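Local coordinates for uncharacterized protein (Bacteroides caccae, PDB 3NO2) that is of unknown function but folds as a six-bladed beta-propeller, probably related to Mal s 1-like allergenic proteins, at residues P220-Q232 against P244-W257. Residues are numbered along the deposited sequence; the frame is centred on the assembly and turned at random. Where two conformers were deposited one is given.
Sequences PLQNGGLYICNWQ and PQLVEIDSEGKVVW
Leu226 to Cys229 and Leu246 to Ile249 pair as the two middle antiparallel strands of a four-stranded blade in the six-bladed beta-propeller. Leu226 with Ile249 and Ile228 with Val247 are the hydrogen-bonded pairs: Ile228 N gives a nearly straight bond (165°) to Val247 O at 2.9 Å, and Val247 N returns one to Ile228 O. The beta-branched Ile228, Val247 and Ile249, with Leu226, suit a buried sheet face, where Ile228 CB lies 3.9 Å from Val247 CG2 and the CD1 methyls of Ile228 and Ile249 meet at 4.0 Å. The other face carries the non-hydrogen-bonded pairs, Tyr227 with Glu248 and Cys229 with Leu246. Leu221 CD1 sits 4.0 Å above the centre of the Tyr227 ring plane, while Val247 O lies at the ring's edge. Glu248 has CG anti to its backbone N (chi1 -179°) and an extended chain, which carries the carboxylate alongside the Tyr227 ring, with OE2 turned to the loop at Asn223. Two waters bind Glu248 OE2: one also contacts Asn223 OD1, the other donates to OE2 and accepts from Asn223 ND2. The same OD1 closes an Asx turn onto Gly225 N. Glycine suits position 225, where CA is 3.1 Å from Ile249 O and a side chain would run into that oxygen. Beyond the strand pairs, Asn230 grips segment 244-257 twice, its N to Gln245 O and its ND2 to Pro244 O at 3.0 Å, while OD1 accepts from Phe213 N and ND2 also reaches Gln211 O. Lys22 forms a salt bridge with Glu248 OE1 and also bonds Tyr227 OH, a positive charge that probably favours the ionised carboxylate. Strand 214-220 flanks 226-231, strand 255-259 flanks 246-249, and Ile271 of strand 270-274, from the adjoining blade, packs on Tyr227, Cys229 and Leu246.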
loop_
_atom_site.group_PDB
_atom_site.type_symbol
_atom_site.label_atom_id
_atom_site.label_comp_id
_atom_site.label_asym_id
_atom_site.label_seq_id
_atom_site.Cartn_x
_atom_site.Cartn_y
_atom_site.Cartn_z
ATOM N N PRO A 220 8.922 2.380 5.212
ATOM C CA PRO A 220 10.197 2.568 5.972
ATOM C C PRO A 220 11.088 3.647 5.383
ATOM O O PRO A 220 11.147 3.793 4.169
ATOM C CB PRO A 220 10.877 1.193 5.836
ATOM C CG PRO A 220 9.739 0.224 5.652
ATOM C CD PRO A 220 8.718 0.960 4.818
ATOM N N LEU A 221 11.716 4.394 6.286
ATOM C CA LEU A 221 12.570 5.527 5.956
ATOM C C LEU A 221 14.013 5.206 6.329
ATOM O O LEU A 221 14.275 4.428 7.237
ATOM C CB LEU A 221 12.089 6.787 6.650
ATOM C CG LEU A 221 10.671 7.185 6.267
ATOM C CD1 LEU A 221 10.118 8.231 7.246
ATOM C CD2 LEU A 221 10.650 7.626 4.801
ATOM N N GLN A 222 14.918 5.830 5.561
ATOM C CA GLN A 222 16.373 5.583 5.672
ATOM C C GLN A 222 16.842 5.916 7.066
ATOM O O GLN A 222 17.786 5.294 7.577
ATOM C CB GLN A 222 17.159 6.411 4.635
ATOM C CG GLN A 222 17.073 5.868 3.203
ATOM N N ASN A 223 16.185 6.881 7.694
ATOM C CA ASN A 223 16.522 7.272 9.064
ATOM C C ASN A 223 16.028 6.331 10.191
ATOM O O ASN A 223 16.243 6.621 11.370
ATOM C CB ASN A 223 16.102 8.738 9.318
ATOM C CG ASN A 223 14.611 8.978 9.091
ATOM O OD1 ASN A 223 13.789 8.144 9.428
ATOM N ND2 ASN A 223 14.270 10.138 8.535
ATOM N N GLY A 224 15.408 5.198 9.848
ATOM C CA GLY A 224 14.964 4.193 10.855
ATOM C C GLY A 224 13.467 4.430 11.216
ATOM O O GLY A 224 12.825 3.704 11.982
ATOM N N GLY A 225 12.969 5.493 10.659
ATOM C CA GLY A 225 11.608 5.871 10.887
ATOM C C GLY A 225 10.648 5.164 9.940
ATOM O O GLY A 225 11.019 4.311 9.149
ATOM N N LEU A 226 9.406 5.584 10.011
ATOM C CA LEU A 226 8.348 4.897 9.274
ATOM C C LEU A 226 7.148 5.828 9.066
ATOM O O LEU A 226 6.684 6.437 10.030
ATOM C CB LEU A 226 7.886 3.687 10.134
ATOM C CG LEU A 226 6.889 2.708 9.552
ATOM C CD1 LEU A 226 7.540 1.953 8.371
ATOM C CD2 LEU A 226 6.398 1.697 10.588
ATOM N N TYR A 227 6.629 5.903 7.844
ATOM C CA TYR A 227 5.288 6.441 7.620
ATOM C C TYR A 227 4.261 5.367 7.838
ATOM O O TYR A 227 4.440 4.224 7.373
ATOM C CB TYR A 227 5.110 7.004 6.202
ATOM C CG TYR A 227 5.926 8.228 5.855
ATOM C CD1 TYR A 227 5.871 9.389 6.590
ATOM C CD2 TYR A 227 6.707 8.236 4.724
ATOM C CE1 TYR A 227 6.639 10.495 6.241
ATOM C CE2 TYR A 227 7.473 9.332 4.382
ATOM C CZ TYR A 227 7.428 10.455 5.131
ATOM O OH TYR A 227 8.183 11.585 4.775
ATOM N N ILE A 228 3.169 5.735 8.500
ATOM C CA ILE A 228 2.018 4.855 8.715
ATOM C C ILE A 228 0.792 5.588 8.212
ATOM O O ILE A 228 0.441 6.666 8.700
ATOM C CB ILE A 228 1.846 4.486 10.193
ATOM C CG1 ILE A 228 3.115 3.879 10.766
ATOM C CG2 ILE A 228 0.614 3.581 10.359
ATOM C CD1 ILE A 228 3.078 3.719 12.303
ATOM N N CYS A 229 0.092 4.986 7.256
ATOM C CA CYS A 229 -1.182 5.454 6.753
ATOM C C CYS A 229 -2.287 4.933 7.702
ATOM O O CYS A 229 -2.484 3.732 7.831
ATOM C CB CYS A 229 -1.447 5.003 5.334
ATOM S SG CYS A 229 -0.227 5.595 4.135
ATOM N N ASN A 230 -2.915 5.872 8.405
ATOM C CA ASN A 230 -3.829 5.570 9.503
ATOM C C ASN A 230 -5.269 5.769 9.074
ATOM O O ASN A 230 -5.888 6.790 9.345
ATOM C CB ASN A 230 -3.490 6.507 10.676
ATOM C CG ASN A 230 -4.167 6.121 11.963
ATOM O OD1 ASN A 230 -4.485 4.949 12.164
ATOM N ND2 ASN A 230 -4.441 7.098 12.846
ATOM N N TRP A 231 -5.791 4.791 8.326
ATOM C CA TRP A 231 -7.022 4.959 7.566
ATOM C C TRP A 231 -8.230 4.773 8.489
ATOM O O TRP A 231 -8.333 3.768 9.220
ATOM C CB TRP A 231 -7.008 3.942 6.411
ATOM C CG TRP A 231 -8.145 4.077 5.424
ATOM C CD1 TRP A 231 -8.218 4.928 4.357
ATOM C CD2 TRP A 231 -9.363 3.329 5.398
ATOM N NE1 TRP A 231 -9.385 4.759 3.686
ATOM C CE2 TRP A 231 -10.105 3.778 4.289
ATOM C CE3 TRP A 231 -9.867 2.299 6.168
ATOM C CZ2 TRP A 231 -11.328 3.236 3.956
ATOM C CZ3 TRP A 231 -11.127 1.753 5.829
ATOM C CH2 TRP A 231 -11.821 2.229 4.763
ATOM N N GLN A 232 -9.142 5.716 8.421
ATOM C CA GLN A 232 -10.210 5.859 9.398
ATOM C C GLN A 232 -11.599 5.449 8.898
ATOM O O GLN A 232 -12.601 5.698 9.582
ATOM C CB GLN A 232 -10.229 7.281 9.962
ATOM C CG GLN A 232 -8.910 7.552 10.746
ATOM C CD GLN A 232 -8.660 8.994 11.063
ATOM O OE1 GLN A 232 -9.564 9.728 11.442
ATOM N NE2 GLN A 232 -7.379 9.400 10.969
ATOM N N PRO A 244 -4.728 11.677 13.323
ATOM C CA PRO A 244 -4.024 11.938 12.073
ATOM C C PRO A 244 -4.276 10.900 10.988
ATOM O O PRO A 244 -4.354 9.689 11.245
ATOM C CB PRO A 244 -2.552 11.917 12.477
ATOM C CG PRO A 244 -2.506 11.090 13.736
ATOM C CD PRO A 244 -3.799 11.412 14.444
ATOM N N GLN A 245 -4.405 11.399 9.765
ATOM C CA GLN A 245 -4.493 10.552 8.607
ATOM C C GLN A 245 -3.197 9.827 8.300
ATOM O O GLN A 245 -3.190 8.709 7.737
ATOM C CB GLN A 245 -4.914 11.328 7.371
ATOM C CG GLN A 245 -6.321 11.892 7.349
ATOM C CD GLN A 245 -6.576 12.981 8.361
ATOM O OE1 GLN A 245 -5.727 13.874 8.515
ATOM N NE2 GLN A 245 -7.711 12.924 9.074
ATOM N N LEU A 246 -2.081 10.428 8.648
ATOM C CA LEU A 246 -0.763 9.982 8.258
ATOM C C LEU A 246 0.192 10.436 9.365
ATOM O O LEU A 246 0.126 11.573 9.811
ATOM C CB LEU A 246 -0.368 10.589 6.908
ATOM C CG LEU A 246 1.047 10.337 6.462
ATOM C CD1 LEU A 246 1.258 8.848 6.173
ATOM C CD2 LEU A 246 1.420 11.201 5.216
ATOM N N VAL A 247 1.040 9.517 9.851
ATOM C CA VAL A 247 2.101 9.859 10.796
ATOM C C VAL A 247 3.433 9.393 10.288
ATOM O O VAL A 247 3.540 8.399 9.543
ATOM C CB VAL A 247 1.854 9.279 12.217
ATOM C CG1 VAL A 247 0.561 9.838 12.823
ATOM C CG2 VAL A 247 1.847 7.752 12.232
ATOM N N GLU A 248 4.472 10.088 10.742
ATOM C CA GLU A 248 5.849 9.629 10.688
ATOM C C GLU A 248 6.244 9.327 12.121
ATOM O O GLU A 248 6.136 10.200 12.997
ATOM C CB GLU A 248 6.797 10.675 10.125
ATOM C CG GLU A 248 8.236 10.212 10.033
ATOM C CD GLU A 248 9.182 11.292 9.552
ATOM O OE1 GLU A 248 8.728 12.404 9.185
ATOM O OE2 GLU A 248 10.392 11.009 9.581
ATOM N N ILE A 249 6.710 8.099 12.370
ATOM C CA ILE A 249 7.278 7.737 13.654
ATOM C C ILE A 249 8.781 7.607 13.458
ATOM O O ILE A 249 9.282 7.202 12.403
ATOM C CB ILE A 249 6.650 6.490 14.322
ATOM C CG1 ILE A 249 6.790 5.250 13.456
ATOM C CG2 ILE A 249 5.156 6.770 14.720
ATOM C CD1 ILE A 249 6.548 3.946 14.233
ATOM N N ASP A 250 9.519 7.930 14.507
ATOM C CA ASP A 250 10.961 7.730 14.523
ATOM C C ASP A 250 11.260 6.318 15.024
ATOM O O ASP A 250 10.357 5.538 15.344
ATOM C CB ASP A 250 11.669 8.846 15.339
ATOM C CG ASP A 250 11.402 8.823 16.794
ATOM O OD1 ASP A 250 10.799 7.904 17.353
ATOM O OD2 ASP A 250 11.824 9.846 17.430
ATOM N N SER A 251 12.556 6.033 15.160
ATOM C CA SER A 251 12.976 4.676 15.557
ATOM C C SER A 251 12.586 4.304 16.997
ATOM O O SER A 251 12.529 3.128 17.330
ATOM C CB SER A 251 14.487 4.493 15.371
ATOM O OG SER A 251 15.209 5.350 16.236
ATOM N N GLU A 252 12.280 5.297 17.835
ATOM C CA GLU A 252 11.810 5.080 19.194
ATOM C C GLU A 252 10.294 4.983 19.285
ATOM O O GLU A 252 9.734 4.779 20.364
ATOM C CB GLU A 252 12.289 6.216 20.104
ATOM C CG GLU A 252 13.804 6.221 20.352
ATOM C CD GLU A 252 14.255 7.382 21.251
ATOM O OE1 GLU A 252 13.386 8.080 21.848
ATOM O OE2 GLU A 252 15.486 7.603 21.353
ATOM N N GLY A 253 9.604 5.120 18.156
ATOM C CA GLY A 253 8.162 5.033 18.160
ATOM C C GLY A 253 7.415 6.317 18.465
ATOM O O GLY A 253 6.219 6.267 18.692
ATOM N N LYS A 254 8.078 7.463 18.430
ATOM C CA LYS A 254 7.382 8.713 18.701
ATOM C C LYS A 254 6.929 9.327 17.380
ATOM O O LYS A 254 7.663 9.323 16.399
ATOM C CB LYS A 254 8.304 9.678 19.431
ATOM C CG LYS A 254 8.757 9.236 20.829
ATOM C CD LYS A 254 9.829 10.175 21.375
ATOM N N VAL A 255 5.706 9.854 17.378
ATOM C CA VAL A 255 5.190 10.603 16.242
ATOM C C VAL A 255 5.933 11.938 16.166
ATOM O O VAL A 255 5.840 12.764 17.100
ATOM C CB VAL A 255 3.679 10.836 16.310
ATOM C CG1 VAL A 255 3.200 11.739 15.182
ATOM C CG2 VAL A 255 2.902 9.503 16.256
ATOM N N VAL A 256 6.686 12.143 15.082
ATOM C CA VAL A 256 7.507 13.321 14.864
ATOM C C VAL A 256 6.917 14.297 13.864
ATOM O O VAL A 256 7.356 15.454 13.772
ATOM C CB VAL A 256 8.983 12.973 14.496
ATOM C CG1 VAL A 256 9.647 12.209 15.676
ATOM C CG2 VAL A 256 9.040 12.202 13.194
ATOM N N TRP A 257 5.950 13.843 13.077
ATOM C CA TRP A 257 5.311 14.645 12.038
ATOM C C TRP A 257 3.977 13.976 11.681
ATOM O O TRP A 257 3.881 12.746 11.777
ATOM C CB TRP A 257 6.225 14.794 10.811
ATOM C CG TRP A 257 5.603 15.486 9.633
ATOM C CD1 TRP A 257 5.650 16.814 9.338
ATOM C CD2 TRP A 257 4.831 14.878 8.578
ATOM N NE1 TRP A 257 4.950 17.079 8.204
ATOM C CE2 TRP A 257 4.461 15.902 7.689
ATOM C CE3 TRP A 257 4.445 13.571 8.289
ATOM C CZ2 TRP A 257 3.727 15.662 6.553
ATOM C CZ3 TRP A 257 3.730 13.330 7.153
ATOM C CH2 TRP A 257 3.358 14.371 6.291
HETATM O O HOH W 1 11.531 9.282 11.296
HETATM O O HOH W 2 14.439 7.606 13.624
HETATM O O HOH W 3 11.932 12.224 7.859
#